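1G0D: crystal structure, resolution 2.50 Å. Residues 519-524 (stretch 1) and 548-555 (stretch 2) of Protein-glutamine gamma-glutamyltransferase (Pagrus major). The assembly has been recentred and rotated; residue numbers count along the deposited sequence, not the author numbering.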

# COMPACT_ATOMS: atom_id res chain seq x y z
N ARG A 519 9.31 -21.50 4.27
CA ARG A 519 10.25 -22.19 5.15
C ARG A 519 11.65 -22.19 4.53
O ARG A 519 11.81 -22.45 3.33
CB ARG A 519 9.75 -23.61 5.35
CG ARG A 519 10.34 -24.29 6.56
CD ARG A 519 10.06 -25.81 6.54
NE ARG A 519 10.63 -26.50 5.37
CZ ARG A 519 9.92 -27.25 4.51
NH1 ARG A 519 8.61 -27.43 4.69
NH2 ARG A 519 10.54 -27.82 3.48
N ARG A 520 12.66 -21.88 5.34
CA ARG A 520 14.02 -21.81 4.85
C ARG A 520 14.99 -22.76 5.54
O ARG A 520 15.10 -23.92 5.16
CB ARG A 520 14.53 -20.39 4.95
CG ARG A 520 14.19 -19.60 3.69
CD ARG A 520 14.45 -18.14 3.81
NE ARG A 520 15.86 -17.82 3.76
CZ ARG A 520 16.51 -17.63 2.63
NH1 ARG A 520 17.81 -17.33 2.64
NH2 ARG A 520 15.87 -17.74 1.48
N GLY A 521 15.68 -22.28 6.57
CA GLY A 521 16.61 -23.16 7.26
C GLY A 521 16.29 -23.60 8.69
O GLY A 521 16.29 -22.78 9.62
N GLU A 522 16.04 -24.91 8.87
CA GLU A 522 15.73 -25.47 10.19
C GLU A 522 16.98 -25.38 11.07
O GLU A 522 17.73 -26.36 11.20
CB GLU A 522 15.28 -26.93 10.03
CG GLU A 522 15.40 -27.81 11.28
CD GLU A 522 14.28 -27.59 12.28
OE1 GLU A 522 13.08 -27.78 11.94
OE2 GLU A 522 14.61 -27.22 13.43
N CYS A 523 17.21 -24.22 11.70
CA CYS A 523 18.41 -24.06 12.52
C CYS A 523 18.39 -24.65 13.94
O CYS A 523 19.04 -24.08 14.84
CB CYS A 523 18.85 -22.59 12.58
SG CYS A 523 17.53 -21.43 12.71
N GLN A 524 17.64 -25.74 14.13
CA GLN A 524 17.59 -26.51 15.38
C GLN A 524 16.26 -26.94 15.94
O GLN A 524 15.32 -26.18 16.02
CB GLN A 524 18.40 -25.86 16.49
CG GLN A 524 17.67 -24.99 17.44
CD GLN A 524 18.64 -24.33 18.39
OE1 GLN A 524 18.56 -24.53 19.61
NE2 GLN A 524 19.59 -23.55 17.85
N ASP A 548 24.80 -19.67 13.44
CA ASP A 548 23.92 -20.75 13.03
C ASP A 548 22.83 -20.14 12.15
O ASP A 548 22.65 -20.53 11.00
CB ASP A 548 23.25 -21.41 14.25
CG ASP A 548 24.17 -22.38 15.01
OD1 ASP A 548 25.15 -22.88 14.42
OD2 ASP A 548 23.88 -22.63 16.21
N TYR A 549 22.10 -19.16 12.69
CA TYR A 549 21.02 -18.56 11.92
C TYR A 549 21.38 -17.60 10.82
O TYR A 549 20.49 -17.24 10.07
CB TYR A 549 19.91 -17.94 12.81
CG TYR A 549 20.22 -16.65 13.56
CD1 TYR A 549 20.59 -15.49 12.88
CD2 TYR A 549 20.22 -16.63 14.95
CE1 TYR A 549 20.95 -14.35 13.56
CE2 TYR A 549 20.59 -15.50 15.65
CZ TYR A 549 20.96 -14.36 14.95
OH TYR A 549 21.41 -13.26 15.67
N VAL A 550 22.63 -17.17 10.69
CA VAL A 550 22.94 -16.26 9.57
C VAL A 550 22.78 -17.06 8.30
O VAL A 550 22.46 -16.54 7.24
CB VAL A 550 24.39 -15.81 9.50
CG1 VAL A 550 24.44 -14.32 9.39
CG2 VAL A 550 25.16 -16.35 10.66
N ARG A 551 23.03 -18.35 8.44
CA ARG A 551 22.97 -19.29 7.33
C ARG A 551 21.58 -19.43 6.68
O ARG A 551 21.48 -19.55 5.47
CB ARG A 551 23.47 -20.67 7.82
CG ARG A 551 24.95 -20.96 7.52
CD ARG A 551 25.76 -21.16 8.79
NE ARG A 551 25.50 -22.46 9.41
CZ ARG A 551 26.15 -22.94 10.47
NH1 ARG A 551 27.11 -22.22 11.05
NH2 ARG A 551 25.82 -24.12 10.98
N CYS A 552 20.51 -19.35 7.48
CA CYS A 552 19.16 -19.58 6.97
C CYS A 552 18.20 -18.39 6.87
O CYS A 552 17.26 -18.40 6.09
CB CYS A 552 18.51 -20.68 7.82
SG CYS A 552 19.67 -21.82 8.74
N VAL A 553 18.45 -17.39 7.69
CA VAL A 553 17.61 -16.22 7.76
C VAL A 553 17.79 -15.33 6.52
O VAL A 553 18.82 -15.41 5.87
CB VAL A 553 17.95 -15.52 9.10
CG1 VAL A 553 18.37 -14.13 8.91
CG2 VAL A 553 16.79 -15.67 10.02
N SER A 554 16.75 -14.54 6.19
CA SER A 554 16.68 -13.62 5.02
C SER A 554 16.77 -12.13 5.42
O SER A 554 17.03 -11.79 6.58
CB SER A 554 15.34 -13.80 4.29
OG SER A 554 15.49 -14.41 3.03
N GLU A 555 16.49 -11.25 4.46
CA GLU A 555 16.53 -9.80 4.67
C GLU A 555 15.64 -9.34 5.83
O GLU A 555 15.89 -8.28 6.40
CB GLU A 555 16.08 -9.09 3.41
CG GLU A 555 14.65 -9.40 3.06
CD GLU A 555 14.52 -10.30 1.85
OE1 GLU A 555 13.39 -10.40 1.34
OE2 GLU A 555 15.54 -10.89 1.42
O HOH W 1 20.40 -16.95 3.80

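Stretch 2 begins in a helix that starts earlier in the chain. Asp-548 points its CA-to-CB bond toward stretch 1 without reaching it; its carboxylate OD1 instead lies 3.7 Å from Arg-551 NH2, a long salt bridge in which the charges attract but no N-H is aimed at the oxygen. Tyr-549 is buried. Its CB meets the sulfur of Cys-523 (SG to CB, 4.2 Å), an apolar touch that suits this carbon, while the ring leads away from stretch 1 and its OH is hydrogen-bonded elsewhere in the structure. Its carbonyl O accepts a hydrogen bond from Val-553 N at 3.1 Å and a weak one from Cys-552 N at 3.3 Å, two bonds that link the backbone of this turn; Cys-552 lies against stretch 1.

Val-550 stays out of reach, and Arg-551 contributes through its backbone: its O receives a hydrogen bond from a water, whose O is 3.3 Å away. Cys-552 is the centre of the contact, with the largest covered area. Its CB packs 3.2 Å from Gly-521 CA, an approach that suits glycine, since a CB there would lie only 1.9 Å from Cys-552 CB. Its SG sits 4.0 Å from Cys-523 CB, extending the apolar patch. Its carbonyl O takes the one direct hydrogen bond between the stretches, from Arg-520 NE at 2.8 Å, near the guanidinium plane where the N-H can point at it.

The CA-to-CB bond of Val-553 points away from stretch 1, and its carbonyl O is offered to the same water, O to O 3.0 Å; that water's O accepts a weak hydrogen bond from Arg-520 NH1 at 2.9 Å, bridging the stretches. Ser-554 places OG over one face of the guanidinium, 3.4 Å from Arg-520 CZ, where a small side chain can pack closely. Arginine's flat guanidinium, on a long side chain, thus meets several neighbours at once. Glu-555 lies beyond the contact. Together the stretches bury 339 Å².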